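Local coordinates for uncharacterized protein Sortase B (Clostridium perfringens, PDB 5YFK) that is a class B sortase, a cysteine transpeptidase that probably joins sorted proteins to the bacterial cell wall, at residues F127-V139 with S148-A160. The protein carries 1 engineered substitution. Numbering follows the deposited sequence.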
ATOM      1  N   PHE A 127     -11.978  -5.736  -0.105  1.00 15.10           N
ATOM      2  CA  PHE A 127     -12.219  -5.159  -1.418  1.00 17.81           C
ATOM      3  C   PHE A 127     -12.720  -6.175  -2.434  1.00 15.06           C
ATOM      4  O   PHE A 127     -13.260  -5.792  -3.478  1.00 17.68           O
ATOM      5  CB  PHE A 127     -10.959  -4.444  -1.902  1.00 19.59           C
ATOM      6  CG  PHE A 127     -10.733  -3.140  -1.218  1.00 15.44           C
ATOM      7  CD1 PHE A 127     -11.528  -2.049  -1.531  1.00 14.31           C
ATOM      8  CD2 PHE A 127      -9.851  -3.042  -0.150  1.00 15.33           C
ATOM      9  CE1 PHE A 127     -11.415  -0.859  -0.841  1.00 14.84           C
ATOM     10  CE2 PHE A 127      -9.714  -1.844   0.539  1.00 15.68           C
ATOM     11  CZ  PHE A 127     -10.462  -0.738   0.163  1.00 13.50           C
ATOM     12  N   LYS A 128     -12.695  -7.462  -2.074  1.00 18.58           N
ATOM     13  CA  LYS A 128     -13.263  -8.502  -2.963  1.00 21.83           C
ATOM     14  C   LYS A 128     -14.791  -8.565  -2.930  1.00 21.05           C
ATOM     15  O   LYS A 128     -15.426  -9.197  -3.801  1.00 19.58           O
ATOM     16  CB  LYS A 128     -12.698  -9.869  -2.607  1.00 19.31           C
ATOM     17  CG  LYS A 128     -11.231 -10.047  -2.991  1.00 26.37           C
ATOM     18  CD  LYS A 128     -10.560 -11.127  -2.139  1.00 28.44           C
ATOM     19  CE  LYS A 128     -11.224 -12.473  -2.288  1.00 36.49           C
ATOM     20  NZ  LYS A 128     -10.653 -13.443  -1.325  1.00 26.28           N
ATOM     21  N   ASN A 129     -15.364  -7.832  -1.985  1.00 16.31           N
ATOM     22  CA  ASN A 129     -16.821  -7.671  -1.862  1.00 21.85           C
ATOM     23  C   ASN A 129     -17.284  -6.417  -2.594  1.00 20.52           C
ATOM     24  O   ASN A 129     -16.720  -5.341  -2.394  1.00 17.41           O
ATOM     25  CB  ASN A 129     -17.197  -7.601  -0.370  1.00 21.94           C
ATOM     26  CG  ASN A 129     -18.664  -7.223  -0.150  1.00 24.91           C
ATOM     27  OD1 ASN A 129     -19.061  -6.075  -0.333  1.00 24.22           O
ATOM     28  ND2 ASN A 129     -19.462  -8.191   0.259  1.00 37.08           N
ATOM     29  N   GLU A 130     -18.231  -6.563  -3.528  1.00 20.17           N
ATOM     30  CA  GLU A 130     -18.567  -5.480  -4.443  1.00 22.69           C
ATOM     31  C   GLU A 130     -19.112  -4.252  -3.703  1.00 20.16           C
ATOM     32  O   GLU A 130     -18.745  -3.126  -4.016  1.00 18.49           O
ATOM     33  CB  GLU A 130     -19.572  -5.962  -5.494  1.00 20.96           C
ATOM     34  CG  GLU A 130     -19.902  -4.932  -6.551  1.00 23.39           C
ATOM     35  CD  GLU A 130     -20.611  -5.539  -7.737  1.00 27.08           C
ATOM     36  OE1 GLU A 130     -20.857  -6.763  -7.719  1.00 27.05           O
ATOM     37  OE2 GLU A 130     -20.908  -4.797  -8.687  1.00 35.04           O
ATOM     38  N   ASN A 131     -19.922  -4.480  -2.667  1.00 22.43           N
ATOM     39  CA  ASN A 131     -20.475  -3.384  -1.891  1.00 24.56           C
ATOM     40  C   ASN A 131     -19.345  -2.589  -1.246  1.00 21.00           C
ATOM     41  O   ASN A 131     -19.340  -1.371  -1.291  1.00 17.92           O
ATOM     42  CB  ASN A 131     -21.418  -3.901  -0.800  1.00 26.33           C
ATOM     43  CG  ASN A 131     -22.796  -4.250  -1.330  1.00 35.18           C
ATOM     44  OD1 ASN A 131     -23.263  -3.696  -2.339  1.00 45.01           O
ATOM     45  ND2 ASN A 131     -23.469  -5.157  -0.638  1.00 38.54           N
ATOM     46  N   PHE A 132     -18.413  -3.296  -0.610  1.00 20.17           N
ATOM     47  CA  PHE A 132     -17.243  -2.658  -0.019  1.00 19.15           C
ATOM     48  C   PHE A 132     -16.460  -1.835  -1.040  1.00 16.52           C
ATOM     49  O   PHE A 132     -15.993  -0.736  -0.713  1.00 16.66           O
ATOM     50  CB  PHE A 132     -16.330  -3.721   0.595  1.00 17.52           C
ATOM     51  CG  PHE A 132     -15.359  -3.179   1.625  1.00 16.00           C
ATOM     52  CD1 PHE A 132     -14.128  -2.659   1.229  1.00 14.95           C
ATOM     53  CD2 PHE A 132     -15.765  -2.993   2.932  1.00 13.79           C
ATOM     54  CE1 PHE A 132     -13.270  -2.094   2.152  1.00 15.22           C
ATOM     55  CE2 PHE A 132     -14.923  -2.429   3.871  1.00 15.39           C
ATOM     56  CZ  PHE A 132     -13.679  -1.948   3.468  1.00 17.02           C
ATOM     57  N   PHE A 133     -16.088  -2.480  -2.151  1.00 15.83           N
ATOM     58  CA  PHE A 133     -15.391  -1.804  -3.271  1.00 16.47           C
ATOM     59  C   PHE A 133     -16.101  -0.513  -3.700  1.00 19.36           C
ATOM     60  O   PHE A 133     -15.472   0.514  -3.933  1.00 15.14           O
ATOM     61  CB  PHE A 133     -15.272  -2.766  -4.474  1.00 17.62           C
ATOM     62  CG  PHE A 133     -14.603  -2.173  -5.691  1.00 15.18           C
ATOM     63  CD1 PHE A 133     -15.354  -1.567  -6.684  1.00 16.93           C
ATOM     64  CD2 PHE A 133     -13.249  -2.359  -5.916  1.00 19.79           C
ATOM     65  CE1 PHE A 133     -14.751  -1.020  -7.788  1.00 18.82           C
ATOM     66  CE2 PHE A 133     -12.652  -1.903  -7.083  1.00 16.36           C
ATOM     67  CZ  PHE A 133     -13.411  -1.221  -8.016  1.00 18.75           C
ATOM     68  N   ASN A 134     -17.414  -0.578  -3.865  1.00 19.32           N
ATOM     69  CA  ASN A 134     -18.171   0.606  -4.227  1.00 19.12           C
ATOM     70  C   ASN A 134     -18.118   1.710  -3.193  1.00 21.67           C
ATOM     71  O   ASN A 134     -18.118   2.891  -3.544  1.00 21.03           O
ATOM     72  CB  ASN A 134     -19.637   0.234  -4.479  1.00 24.67           C
ATOM     73  CG  ASN A 134     -19.822  -0.510  -5.781  1.00 26.29           C
ATOM     74  OD1 ASN A 134     -18.933  -0.511  -6.639  1.00 25.60           O
ATOM     75  ND2 ASN A 134     -20.909  -1.270  -5.872  1.00 31.04           N
ATOM     76  N   ALA A 135     -18.102   1.324  -1.919  1.00 20.29           N
ATOM     77  CA  ALA A 135     -18.293   2.271  -0.822  1.00 20.67           C
ATOM     78  C   ALA A 135     -16.980   2.887  -0.368  1.00 24.01           C
ATOM     79  O   ALA A 135     -16.953   4.040   0.093  1.00 20.94           O
ATOM     80  CB  ALA A 135     -18.969   1.582   0.347  1.00 20.31           C
ATOM     81  N   ASN A 136     -15.882   2.163  -0.592  1.00 15.76           N
ATOM     82  CA  ASN A 136     -14.574   2.562  -0.093  1.00 18.59           C
ATOM     83  C   ASN A 136     -13.541   2.726  -1.206  1.00 21.39           C
ATOM     84  O   ASN A 136     -13.070   1.743  -1.778  1.00 21.42           O
ATOM     85  CB  ASN A 136     -14.101   1.548   0.929  1.00 16.34           C
ATOM     86  CG  ASN A 136     -15.061   1.441   2.110  1.00 17.85           C
ATOM     87  OD1 ASN A 136     -15.190   2.366   2.907  1.00 17.87           O
ATOM     88  ND2 ASN A 136     -15.838   0.389   2.131  1.00 14.73           N
ATOM     89  N   LYS A 137     -13.413   3.962  -1.669  1.00 16.98           N
ATOM     90  CA  LYS A 137     -12.778   4.253  -2.950  1.00 20.99           C
ATOM     91  C   LYS A 137     -11.282   4.603  -2.771  1.00 17.03           C
ATOM     92  O   LYS A 137     -10.536   4.602  -3.749  1.00 20.06           O
ATOM     93  CB  LYS A 137     -13.498   5.422  -3.634  1.00 24.56           C
ATOM     94  CG  LYS A 137     -14.881   5.090  -4.172  1.00 30.33           C
ATOM     95  CD  LYS A 137     -15.446   6.296  -4.916  1.00 36.14           C
ATOM     96  CE  LYS A 137     -16.904   6.088  -5.278  1.00 53.07           C
ATOM     97  NZ  LYS A 137     -17.435   7.277  -5.998  1.00 60.75           N
ATOM     98  N   TYR A 138     -10.921   5.157  -1.620  1.00 16.72           N
ATOM     99  CA  TYR A 138      -9.697   5.978  -1.537  1.00 17.93           C
ATOM    100  C   TYR A 138      -8.640   5.408  -0.630  1.00 17.50           C
ATOM    101  O   TYR A 138      -8.938   4.879   0.445  1.00 16.90           O
ATOM    102  CB  TYR A 138     -10.003   7.392  -1.084  1.00 19.19           C
ATOM    103  CG  TYR A 138     -10.994   8.063  -1.973  1.00 19.64           C
ATOM    104  CD1 TYR A 138     -10.712   8.296  -3.314  1.00 20.26           C
ATOM    105  CD2 TYR A 138     -12.246   8.399  -1.490  1.00 27.55           C
ATOM    106  CE1 TYR A 138     -11.651   8.856  -4.147  1.00 27.55           C
ATOM    107  CE2 TYR A 138     -13.219   8.888  -2.342  1.00 25.81           C
ATOM    108  CZ  TYR A 138     -12.896   9.169  -3.646  1.00 31.82           C
ATOM    109  OH  TYR A 138     -13.868   9.657  -4.480  1.00 35.40           O
ATOM    110  N   VAL A 139      -7.402   5.536  -1.100  1.00 14.56           N
ATOM    111  CA  VAL A 139      -6.194   5.322  -0.296  1.00 14.45           C
ATOM    112  C   VAL A 139      -5.454   6.663  -0.187  1.00 15.13           C
ATOM    113  O   VAL A 139      -5.256   7.388  -1.175  1.00 16.67           O
ATOM    114  CB  VAL A 139      -5.279   4.267  -0.946  1.00 14.53           C
ATOM    115  CG1 VAL A 139      -4.045   3.975  -0.110  1.00 13.78           C
ATOM    116  CG2 VAL A 139      -6.035   2.995  -1.220  1.00 14.64           C
ATOM    117  N   SER A 148      -1.429  12.737  -0.475  1.00 20.47           N
ATOM    118  CA  SER A 148      -1.940  12.373  -1.797  1.00 20.46           C
ATOM    119  C   SER A 148      -3.029  11.324  -1.714  1.00 17.70           C
ATOM    120  O   SER A 148      -3.175  10.661  -0.681  1.00 19.62           O
ATOM    121  CB  SER A 148      -0.815  11.919  -2.730  1.00 24.17           C
ATOM    122  OG  SER A 148      -0.112  10.808  -2.225  1.00 26.05           O
ATOM    123  N   THR A 149      -3.959  11.398  -2.660  1.00 19.58           N
ATOM    124  CA  THR A 149      -5.100  10.489  -2.695  1.00 17.53           C
ATOM    125  C   THR A 149      -5.089   9.634  -3.965  1.00 17.38           C
ATOM    126  O   THR A 149      -4.840  10.139  -5.043  1.00 16.96           O
ATOM    127  CB  THR A 149      -6.415  11.277  -2.643  1.00 23.22           C
ATOM    128  OG1 THR A 149      -6.394  12.150  -1.510  1.00 21.58           O
ATOM    129  CG2 THR A 149      -7.609  10.329  -2.542  1.00 23.02           C
ATOM    130  N   PHE A 150      -5.369   8.344  -3.800  1.00 16.18           N
ATOM    131  CA  PHE A 150      -5.441   7.377  -4.905  1.00 16.20           C
ATOM    132  C   PHE A 150      -6.809   6.681  -4.920  1.00 17.34           C
ATOM    133  O   PHE A 150      -7.372   6.377  -3.860  1.00 17.12           O
ATOM    134  CB  PHE A 150      -4.348   6.324  -4.709  1.00 14.60           C
ATOM    135  CG  PHE A 150      -2.958   6.860  -4.908  1.00 15.95           C
ATOM    136  CD1 PHE A 150      -2.335   7.572  -3.898  1.00 17.61           C
ATOM    137  CD2 PHE A 150      -2.210   6.483  -6.014  1.00 14.79           C
ATOM    138  CE1 PHE A 150      -1.028   8.030  -4.068  1.00 19.88           C
ATOM    139  CE2 PHE A 150      -0.968   7.059  -6.257  1.00 16.34           C
ATOM    140  CZ  PHE A 150      -0.382   7.845  -5.274  1.00 18.23           C
ATOM    141  N   GLU A 151      -7.450   6.615  -6.085  1.00 16.95           N
ATOM    142  CA  GLU A 151      -8.747   5.982  -6.152  1.00 14.63           C
ATOM    143  C   GLU A 151      -8.614   4.563  -6.699  1.00 11.47           C
ATOM    144  O   GLU A 151      -7.990   4.351  -7.712  1.00 14.00           O
ATOM    145  CB  GLU A 151      -9.723   6.764  -7.024  1.00 16.54           C
ATOM    146  CG  GLU A 151     -11.122   6.211  -6.927  1.00 17.46           C
ATOM    147  CD  GLU A 151     -12.126   6.952  -7.789  1.00 25.16           C
ATOM    148  OE1 GLU A 151     -11.823   8.083  -8.213  1.00 27.86           O
ATOM    149  OE2 GLU A 151     -13.288   6.492  -7.822  1.00 22.64           O
ATOM    150  N   ILE A 152      -9.104   3.610  -5.921  1.00 17.06           N
ATOM    151  CA  ILE A 152      -9.010   2.181  -6.242  1.00 15.70           C
ATOM    152  C   ILE A 152      -9.847   1.898  -7.459  1.00 15.90           C
ATOM    153  O   ILE A 152     -11.031   2.274  -7.492  1.00 18.93           O
ATOM    154  CB  ILE A 152      -9.545   1.322  -5.083  1.00 17.37           C
ATOM    155  CG1 ILE A 152      -8.590   1.443  -3.895  1.00 17.58           C
ATOM    156  CG2 ILE A 152      -9.677  -0.132  -5.528  1.00 15.34           C
ATOM    157  CD1 ILE A 152      -9.152   0.921  -2.594  1.00 21.56           C
ATOM    158  N   PHE A 153      -9.241   1.251  -8.445  1.00 13.97           N
ATOM    159  CA  PHE A 153      -9.936   0.909  -9.701  1.00 15.59           C
ATOM    160  C   PHE A 153      -9.886  -0.600 -10.005  1.00 17.77           C
ATOM    161  O   PHE A 153     -10.538  -1.084 -10.934  1.00 16.30           O
ATOM    162  CB  PHE A 153      -9.406   1.756 -10.874  1.00 16.95           C
ATOM    163  CG  PHE A 153      -7.993   1.462 -11.271  1.00 16.66           C
ATOM    164  CD1 PHE A 153      -7.706   0.422 -12.135  1.00 16.86           C
ATOM    165  CD2 PHE A 153      -6.929   2.114 -10.629  1.00 15.09           C
ATOM    166  CE1 PHE A 153      -6.399   0.067 -12.407  1.00 18.73           C
ATOM    167  CE2 PHE A 153      -5.624   1.848 -10.990  1.00 16.65           C
ATOM    168  CZ  PHE A 153      -5.359   0.858 -11.932  1.00 18.63           C
ATOM    169  N   SER A 154      -8.998  -1.311  -9.326  1.00 14.10           N
ATOM    170  CA  SER A 154      -8.852  -2.761  -9.581  1.00 15.74           C
ATOM    171  C   SER A 154      -8.716  -3.526  -8.283  1.00 15.14           C
ATOM    172  O   SER A 154      -7.930  -3.153  -7.423  1.00 14.90           O
ATOM    173  CB  SER A 154      -7.645  -3.048 -10.462  1.00 14.78           C
ATOM    174  OG  SER A 154      -7.538  -4.450 -10.710  1.00 14.38           O
ATOM    175  N   VAL A 155      -9.381  -4.673  -8.190  1.00 14.80           N
ATOM    176  CA  VAL A 155      -9.134  -5.622  -7.121  1.00 13.66           C
ATOM    177  C   VAL A 155      -9.164  -7.035  -7.715  1.00 14.74           C
ATOM    178  O   VAL A 155      -9.959  -7.325  -8.603  1.00 14.57           O
ATOM    179  CB  VAL A 155     -10.192  -5.552  -5.979  1.00 14.70           C
ATOM    180  CG1 VAL A 155     -11.609  -5.784  -6.520  1.00 14.33           C
ATOM    181  CG2 VAL A 155      -9.885  -6.579  -4.909  1.00 17.19           C
ATOM    182  N   TYR A 156      -8.165  -7.830  -7.373  1.00 11.70           N
ATOM    183  CA  TYR A 156      -8.085  -9.209  -7.857  1.00 13.95           C
ATOM    184  C   TYR A 156      -7.255 -10.121  -6.971  1.00 16.45           C
ATOM    185  O   TYR A 156      -6.480  -9.662  -6.123  1.00 13.55           O
ATOM    186  CB  TYR A 156      -7.599  -9.254  -9.325  1.00 15.41           C
ATOM    187  CG  TYR A 156      -6.204  -8.723  -9.577  1.00 14.04           C
ATOM    188  CD1 TYR A 156      -5.986  -7.362  -9.830  1.00 14.06           C
ATOM    189  CD2 TYR A 156      -5.098  -9.570  -9.541  1.00 15.50           C
ATOM    190  CE1 TYR A 156      -4.719  -6.869 -10.048  1.00 14.46           C
ATOM    191  CE2 TYR A 156      -3.832  -9.105  -9.855  1.00 15.88           C
ATOM    192  CZ  TYR A 156      -3.636  -7.750 -10.037  1.00 14.73           C
ATOM    193  OH  TYR A 156      -2.374  -7.264 -10.269  1.00 16.08           O
ATOM    194  N   GLN A 157      -7.338 -11.428  -7.219  1.00 14.48           N
ATOM    195  CA  GLN A 157      -6.400 -12.319  -6.569  1.00 17.53           C
ATOM    196  C   GLN A 157      -5.903 -13.345  -7.557  1.00 21.26           C
ATOM    197  O   GLN A 157      -6.571 -13.663  -8.555  1.00 20.21           O
ATOM    198  CB  GLN A 157      -6.983 -12.975  -5.309  1.00 28.41           C
ATOM    199  CG  GLN A 157      -8.322 -13.654  -5.475  1.00 28.18           C
ATOM    200  CD  GLN A 157      -8.852 -14.262  -4.170  1.00 22.00           C
ATOM    201  OE1 GLN A 157      -8.435 -13.900  -3.067  1.00 27.46           O
ATOM    202  NE2 GLN A 157      -9.658 -15.282  -4.311  1.00 24.43           N
ATOM    203  N   GLU A 158      -4.695 -13.804  -7.330  1.00 18.98           N
ATOM    204  CA  GLU A 158      -4.151 -14.835  -8.195  1.00 25.36           C
ATOM    205  C   GLU A 158      -2.993 -15.487  -7.523  1.00 18.91           C
ATOM    206  O   GLU A 158      -2.600 -15.112  -6.439  1.00 18.58           O
ATOM    207  CB  GLU A 158      -3.712 -14.248  -9.551  1.00 37.90           C
ATOM    208  CG  GLU A 158      -2.690 -13.131  -9.449  1.00 26.69           C
ATOM    209  CD  GLU A 158      -2.287 -12.553 -10.813  1.00 29.84           C
ATOM    210  OE1 GLU A 158      -1.079 -12.484 -11.113  1.00 23.57           O
ATOM    211  OE2 GLU A 158      -3.172 -12.279 -11.646  1.00 24.60           O
ATOM    212  N   ASN A 159      -2.441 -16.473  -8.203  1.00 18.94           N
ATOM    213  CA  ASN A 159      -1.336 -17.230  -7.686  1.00 20.09           C
ATOM    214  C   ASN A 159      -0.087 -16.348  -7.474  1.00 15.40           C
ATOM    215  O   ASN A 159       0.261 -15.551  -8.340  1.00 19.30           O
ATOM    216  CB  ASN A 159      -1.024 -18.327  -8.694  1.00 22.85           C
ATOM    217  CG  ASN A 159       0.250 -19.035  -8.379  1.00 21.04           C
ATOM    218  OD1 ASN A 159       1.320 -18.615  -8.823  1.00 26.70           O
ATOM    219  ND2 ASN A 159       0.163 -20.068  -7.572  1.00 26.80           N
ATOM    220  N   ALA A 160       0.666 -16.605  -6.414  1.00 18.73           N
ATOM    221  CA  ALA A 160       1.778 -15.726  -6.070  1.00 18.10           C
ATOM    222  C   ALA A 160       2.882 -15.712  -7.130  1.00 25.68           C
ATOM    223  O   ALA A 160       3.514 -14.687  -7.371  1.00 19.17           O
ATOM    224  CB  ALA A 160       2.343 -16.087  -4.720  1.00 18.65           C
TER
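Ile152 packs against two rings of segment 127-139, one with each branch. Its CD1 meets the Phe127 ring, 3.4 Å from CE1, the side chains crossing at about a right angle. Its CG2 lies 3.8 Å from Phe133 CE2. With Phe133 CG anti to the backbone N (chi1 179°), the ring reaches on to Val155, with Phe133 CD2 3.8 Å from Val155 CG1. Val155 also packs its methyls against the Phe127 backbone carbonyl. Val139 CG2 touches Ile152 CD1 and extends this apolar patch onto strand 138-143.

Backbone hydrogen bonds join residues 137-139 to residues 150-152. Ile152 N donates to Lys137 O at 2.8 Å. Val139 and Phe150 form an antiparallel hydrogen-bonded pair, with Val139 N to Phe150 O at 2.9 Å and Phe150 N to Val139 O at 2.8 Å. Between these bonds, Tyr138 and Glu151 make a non-hydrogen-bonded pair; their side chains run side by side, ring and carboxylate planes 57° apart.

One polar bond lies beyond Val155. Lys128 NZ donates to Gln157 OE1 at 2.9 Å, from above the carbonyl plane. Asp212 takes a salt bridge from the same NZ and a hydrogen bond from Gln157 NE2, tying the three side chains together. The Gln157 side chain lies about 6 Å from that of Arg217, the predicted transition-state stabiliser.

Helix 130-135 thus sits over strand 146-159, and the chain leaves the helix into strand 138-143, the hairpin partner of strand 146-159 within the sortase beta-barrel fold.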